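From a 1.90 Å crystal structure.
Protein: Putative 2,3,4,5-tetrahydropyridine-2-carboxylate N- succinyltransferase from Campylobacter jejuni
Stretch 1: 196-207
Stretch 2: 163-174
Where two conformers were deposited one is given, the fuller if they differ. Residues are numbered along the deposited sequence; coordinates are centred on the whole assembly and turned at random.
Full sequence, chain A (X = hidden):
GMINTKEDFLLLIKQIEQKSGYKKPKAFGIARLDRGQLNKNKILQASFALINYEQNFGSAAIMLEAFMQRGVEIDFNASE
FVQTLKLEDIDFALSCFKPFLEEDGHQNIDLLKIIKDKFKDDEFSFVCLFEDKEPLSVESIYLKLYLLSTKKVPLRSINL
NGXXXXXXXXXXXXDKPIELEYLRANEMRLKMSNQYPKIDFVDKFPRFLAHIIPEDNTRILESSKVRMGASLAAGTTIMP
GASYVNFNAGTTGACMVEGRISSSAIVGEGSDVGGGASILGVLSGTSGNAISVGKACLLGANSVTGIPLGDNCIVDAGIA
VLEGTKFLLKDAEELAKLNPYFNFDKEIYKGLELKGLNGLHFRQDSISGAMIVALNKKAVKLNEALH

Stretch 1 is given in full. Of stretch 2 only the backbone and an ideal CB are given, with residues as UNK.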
# COMPACT_ATOMS: atom_id res chain seq x y z
N TYR A 196 -13.43 9.55 -59.24
CA TYR A 196 -13.88 9.84 -57.86
C TYR A 196 -12.78 10.64 -57.15
O TYR A 196 -11.63 10.20 -57.12
CB TYR A 196 -14.22 8.54 -57.09
CG TYR A 196 -14.93 8.82 -55.76
CD1 TYR A 196 -16.22 9.33 -55.76
CD2 TYR A 196 -14.31 8.60 -54.54
CE1 TYR A 196 -16.88 9.64 -54.60
CE2 TYR A 196 -14.98 8.89 -53.33
CZ TYR A 196 -16.27 9.43 -53.38
OH TYR A 196 -16.94 9.76 -52.23
N PRO A 197 -13.11 11.82 -56.60
CA PRO A 197 -12.02 12.61 -56.03
C PRO A 197 -11.44 11.99 -54.77
O PRO A 197 -12.16 11.27 -54.06
CB PRO A 197 -12.68 13.94 -55.70
CG PRO A 197 -14.04 13.62 -55.45
CD PRO A 197 -14.39 12.53 -56.45
N LYS A 198 -10.15 12.23 -54.53
CA LYS A 198 -9.50 11.71 -53.35
C LYS A 198 -9.88 12.59 -52.16
O LYS A 198 -9.51 13.78 -52.09
CB LYS A 198 -7.98 11.71 -53.48
CG LYS A 198 -7.31 11.33 -52.13
CD LYS A 198 -5.85 11.16 -52.25
CE LYS A 198 -5.16 12.51 -52.51
NZ LYS A 198 -5.01 13.37 -51.33
N ILE A 199 -10.57 11.97 -51.21
CA ILE A 199 -11.08 12.67 -50.03
C ILE A 199 -10.12 12.45 -48.87
O ILE A 199 -9.96 11.35 -48.36
CB ILE A 199 -12.54 12.25 -49.71
CG1 ILE A 199 -13.45 12.47 -50.94
CG2 ILE A 199 -13.05 12.95 -48.43
CD1 ILE A 199 -13.44 13.90 -51.52
N ASP A 200 -9.47 13.52 -48.44
CA ASP A 200 -8.53 13.44 -47.34
C ASP A 200 -9.17 13.44 -45.96
O ASP A 200 -8.63 12.85 -45.02
CB ASP A 200 -7.51 14.55 -47.46
CG ASP A 200 -6.70 14.43 -48.73
OD1 ASP A 200 -6.27 13.30 -49.08
OD2 ASP A 200 -6.56 15.46 -49.39
N PHE A 201 -10.29 14.16 -45.81
CA PHE A 201 -11.01 14.28 -44.56
C PHE A 201 -12.40 14.88 -44.78
O PHE A 201 -12.70 15.43 -45.83
CB PHE A 201 -10.21 15.01 -43.46
CG PHE A 201 -9.94 16.50 -43.71
CD1 PHE A 201 -8.95 16.91 -44.57
CD2 PHE A 201 -10.64 17.46 -43.03
CE1 PHE A 201 -8.68 18.25 -44.79
CE2 PHE A 201 -10.36 18.79 -43.21
CZ PHE A 201 -9.38 19.20 -44.10
N VAL A 202 -13.25 14.70 -43.79
CA VAL A 202 -14.63 15.25 -43.77
C VAL A 202 -14.80 15.96 -42.43
O VAL A 202 -14.69 15.34 -41.35
CB VAL A 202 -15.73 14.17 -43.99
CG1 VAL A 202 -17.22 14.79 -43.82
CG2 VAL A 202 -15.50 13.41 -45.32
N ASP A 203 -14.99 17.28 -42.50
CA ASP A 203 -15.08 18.10 -41.31
C ASP A 203 -15.54 19.50 -41.67
O ASP A 203 -15.64 19.90 -42.86
CB ASP A 203 -13.71 18.19 -40.60
CG ASP A 203 -13.78 18.80 -39.19
OD1 ASP A 203 -14.86 18.79 -38.56
OD2 ASP A 203 -12.74 19.34 -38.72
N LYS A 204 -15.82 20.25 -40.63
CA LYS A 204 -16.20 21.66 -40.73
C LYS A 204 -15.03 22.65 -40.77
O LYS A 204 -15.22 23.80 -41.16
CB LYS A 204 -17.13 22.04 -39.54
CG LYS A 204 -18.53 21.42 -39.62
CD LYS A 204 -19.34 21.69 -38.38
CE LYS A 204 -20.83 21.36 -38.61
NZ LYS A 204 -21.68 21.81 -37.52
N PHE A 205 -13.85 22.22 -40.33
CA PHE A 205 -12.66 23.07 -40.27
C PHE A 205 -11.59 22.55 -41.24
O PHE A 205 -11.41 21.33 -41.35
CB PHE A 205 -12.02 23.05 -38.88
CG PHE A 205 -12.76 23.82 -37.83
CD1 PHE A 205 -13.96 23.34 -37.33
CD2 PHE A 205 -12.24 24.98 -37.30
CE1 PHE A 205 -14.68 24.05 -36.35
CE2 PHE A 205 -12.95 25.69 -36.31
CZ PHE A 205 -14.19 25.23 -35.87
N PRO A 206 -10.81 23.47 -41.84
CA PRO A 206 -9.61 23.12 -42.61
C PRO A 206 -8.37 23.00 -41.71
O PRO A 206 -8.45 23.19 -40.48
CB PRO A 206 -9.48 24.30 -43.56
CG PRO A 206 -9.95 25.42 -42.76
CD PRO A 206 -11.00 24.93 -41.83
N ARG A 207 -7.26 22.62 -42.31
CA ARG A 207 -6.02 22.49 -41.62
C ARG A 207 -5.26 23.82 -41.70
O ARG A 207 -5.38 24.59 -42.66
CB ARG A 207 -5.22 21.34 -42.21
CG ARG A 207 -5.93 19.99 -41.91
CD ARG A 207 -5.63 18.93 -42.81
NE ARG A 207 -6.29 17.69 -42.42
CZ ARG A 207 -6.02 16.55 -43.00
NH1 ARG A 207 -5.14 16.52 -43.96
NH2 ARG A 207 -6.59 15.46 -42.59
N UNK A 163 -19.35 29.02 -33.90
CA UNK A 163 -18.64 28.72 -35.14
C UNK A 163 -19.09 27.39 -35.71
O UNK A 163 -19.39 27.30 -36.89
CB UNK A 163 -17.13 28.71 -34.91
N UNK A 164 -19.20 26.38 -34.87
CA UNK A 164 -19.60 25.07 -35.36
C UNK A 164 -20.96 25.07 -36.02
O UNK A 164 -21.19 24.36 -36.99
CB UNK A 164 -19.60 24.06 -34.21
N UNK A 165 -21.88 25.89 -35.53
CA UNK A 165 -23.19 25.91 -36.14
C UNK A 165 -23.25 26.58 -37.49
O UNK A 165 -24.15 26.32 -38.28
CB UNK A 165 -24.17 26.60 -35.20
N UNK A 166 -22.33 27.50 -37.76
CA UNK A 166 -22.30 28.23 -39.01
C UNK A 166 -21.55 27.50 -40.14
O UNK A 166 -21.86 27.67 -41.33
CB UNK A 166 -21.66 29.60 -38.77
N UNK A 167 -20.53 26.72 -39.77
CA UNK A 167 -19.69 26.03 -40.75
C UNK A 167 -20.40 24.77 -41.28
O UNK A 167 -21.10 24.10 -40.53
CB UNK A 167 -18.34 25.66 -40.13
N UNK A 168 -20.25 24.48 -42.57
CA UNK A 168 -20.76 23.25 -43.18
C UNK A 168 -19.74 22.13 -43.08
O UNK A 168 -18.55 22.34 -43.32
CB UNK A 168 -21.13 23.49 -44.64
N UNK A 169 -20.21 20.95 -42.70
CA UNK A 169 -19.42 19.72 -42.77
C UNK A 169 -19.29 19.34 -44.23
O UNK A 169 -20.28 19.11 -44.92
CB UNK A 169 -20.06 18.59 -41.96
N UNK A 170 -18.05 19.29 -44.70
CA UNK A 170 -17.77 19.04 -46.13
C UNK A 170 -16.64 18.02 -46.23
O UNK A 170 -15.90 17.80 -45.27
CB UNK A 170 -17.40 20.33 -46.86
N UNK A 171 -16.53 17.45 -47.41
CA UNK A 171 -15.37 16.64 -47.82
C UNK A 171 -14.28 17.58 -48.28
O UNK A 171 -14.58 18.68 -48.77
CB UNK A 171 -15.73 15.65 -48.93
N UNK A 172 -13.03 17.15 -48.13
CA UNK A 172 -11.87 17.97 -48.46
C UNK A 172 -10.96 17.10 -49.28
O UNK A 172 -10.65 15.96 -48.91
CB UNK A 172 -11.16 18.51 -47.22
N UNK A 173 -10.66 17.60 -50.48
CA UNK A 173 -9.83 16.88 -51.46
C UNK A 173 -8.71 17.80 -51.87
O UNK A 173 -8.94 18.86 -52.49
CB UNK A 173 -10.64 16.43 -52.68
N UNK A 174 -7.49 17.45 -51.51
CA UNK A 174 -6.33 18.33 -51.72
C UNK A 174 -6.61 19.77 -51.28
O UNK A 174 -6.30 20.77 -51.96
CB UNK A 174 -5.92 18.31 -53.19

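Position 163 is helical, and its CB lies 4.7 Å from Phe205 CZ. Many side chains would fit; a small one keeps clear of the ring. It is Ala163.

Position 164 is helical and its CB points sideways, 4.5 Å from Lys204 NZ. The ring of Phe205 is a little further off, so an apolar or aromatic side chain could reach it. The residue is Phe164. Its CZ comes 3.5 Å from Phe205 CE1, with the ring planes oblique at 51°. Lys204 NZ donates a hydrogen bond to Phe164 O at 2.7 Å.

Position 165 points away; nothing of stretch 1 lies within 5.5 Å of its ideal CB. Almost any residue suits; it is Gly165. Position 166 has nothing of stretch 1 near its CB. It is Leu166, whose end leads away.

Position 167 leaves helical angles and points its CB toward stretch 1, 3.8 Å from Lys204 O. The face of the Phe205 ring lies within reach, so a medium apolar side chain suits. Leu167 lays CD1 over that face, 3.8 Å from Phe205 CE1.

Position 168 turns its CB away, so stretch 1 sets little limit. It is Ser168. Its carbonyl O receives a CA-H...O contact from Lys204 CA at 3.6 Å.

Position 169 has extended angles. Its CB is 4.0 Å from Lys204 CG and 5.1 Å from Val202 CG1. Apolar or polar side chains of moderate length could pack here. The residue is Asn169, with chi1 t. Its OD1 lies 3.4 Å from Val202 CG1, while ND2 is hydrogen-bonded elsewhere in the structure.

Position 170 pairs antiparallel with Asp203. Its N donates to Asp203 O at 3.1 Å, and Asp203 N donates to its O at 3.0 Å. Its CB is on the same face of the sheet as that of Asp203; a beta-branched side chain would suit. Val170 (chi1 m) brings CG2 to 3.7 Å from Asp203 O.

Position 171 pairs with Val202. Its CB sits 3.8 Å from Ile199 CG2 and 4.2 Å from Val202 CG2, which favours a small apolar group. Ala171 fits.

Position 172 pairs with Phe201, on the same side of the sheet as that ring. The ideal CB is 3.5 Å from Phe201 CE1, and a flat aromatic could lie along the ring. Trp172 makes an offset stack with Phe201, five-membered ring to phenyl, centroids 4.0 Å apart and planes at 8°. Trp172 NE1 donates to Asp203 O at 2.9 Å, and CH2 lies 3.9 Å from Pro206 CB.

Position 173 has its CB very close to Lys198 O, at 2.9 Å. A small side chain with a donor would suit. Ser173 OG donates to Lys198 O at 2.6 Å.

Position 174 has left-handed angles, which favour Gly, Asn or Asp. Its CB is 4.8 Å from Asp200 OD2 and 5.4 Å from Lys198 NZ, which already bridges Asp200 OD1 at 2.6 Å. An acid or a neutral acceptor such as Asn could serve. Asp174 OD1 forms a salt bridge with Lys198 NZ at 3.0 Å, alongside a like-charge contact with Asp200 OD2 at 3.7 Å. Asp174 N donates to Asp200 OD2 at 3.1 Å.

Stretch 2, residues 163-174: AFGLLSNVAWSD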
# COMPACT_ATOMS: atom_id res chain seq x y z
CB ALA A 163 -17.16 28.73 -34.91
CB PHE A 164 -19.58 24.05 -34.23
CG PHE A 164 -18.24 23.47 -33.96
CD1 PHE A 164 -17.33 24.14 -33.16
CD2 PHE A 164 -17.88 22.24 -34.50
CE1 PHE A 164 -16.09 23.58 -32.89
CE2 PHE A 164 -16.63 21.69 -34.23
CZ PHE A 164 -15.74 22.36 -33.43
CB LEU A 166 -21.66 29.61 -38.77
CG LEU A 166 -22.54 30.63 -38.01
CD1 LEU A 166 -21.92 32.01 -38.05
CD2 LEU A 166 -23.95 30.72 -38.55
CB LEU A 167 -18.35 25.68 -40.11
CG LEU A 167 -17.47 26.87 -39.65
CD1 LEU A 167 -16.29 26.36 -38.90
CD2 LEU A 167 -17.00 27.77 -40.84
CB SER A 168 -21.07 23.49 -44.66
OG SER A 168 -22.03 24.49 -44.81
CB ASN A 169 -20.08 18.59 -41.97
CG ASN A 169 -19.22 17.35 -41.87
OD1 ASN A 169 -17.98 17.45 -41.80
ND2 ASN A 169 -19.85 16.17 -41.90
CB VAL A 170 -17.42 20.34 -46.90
CG1 VAL A 170 -18.63 21.34 -46.88
CG2 VAL A 170 -16.15 21.01 -46.35
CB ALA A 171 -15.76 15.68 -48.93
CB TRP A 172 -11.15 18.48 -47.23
CG TRP A 172 -11.96 19.31 -46.34
CD1 TRP A 172 -12.78 18.88 -45.34
CD2 TRP A 172 -12.01 20.74 -46.31
NE1 TRP A 172 -13.35 19.94 -44.71
CE2 TRP A 172 -12.90 21.10 -45.27
CE3 TRP A 172 -11.42 21.75 -47.07
CZ2 TRP A 172 -13.20 22.43 -44.96
CZ3 TRP A 172 -11.70 23.09 -46.74
CH2 TRP A 172 -12.60 23.41 -45.71
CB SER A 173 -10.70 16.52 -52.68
OG SER A 173 -9.96 15.77 -53.63
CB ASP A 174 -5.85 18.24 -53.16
CG ASP A 174 -5.32 16.83 -53.51
OD1 ASP A 174 -4.78 16.10 -52.62
OD2 ASP A 174 -5.49 16.43 -54.66
O HOH W 1 -8.87 13.92 -56.34
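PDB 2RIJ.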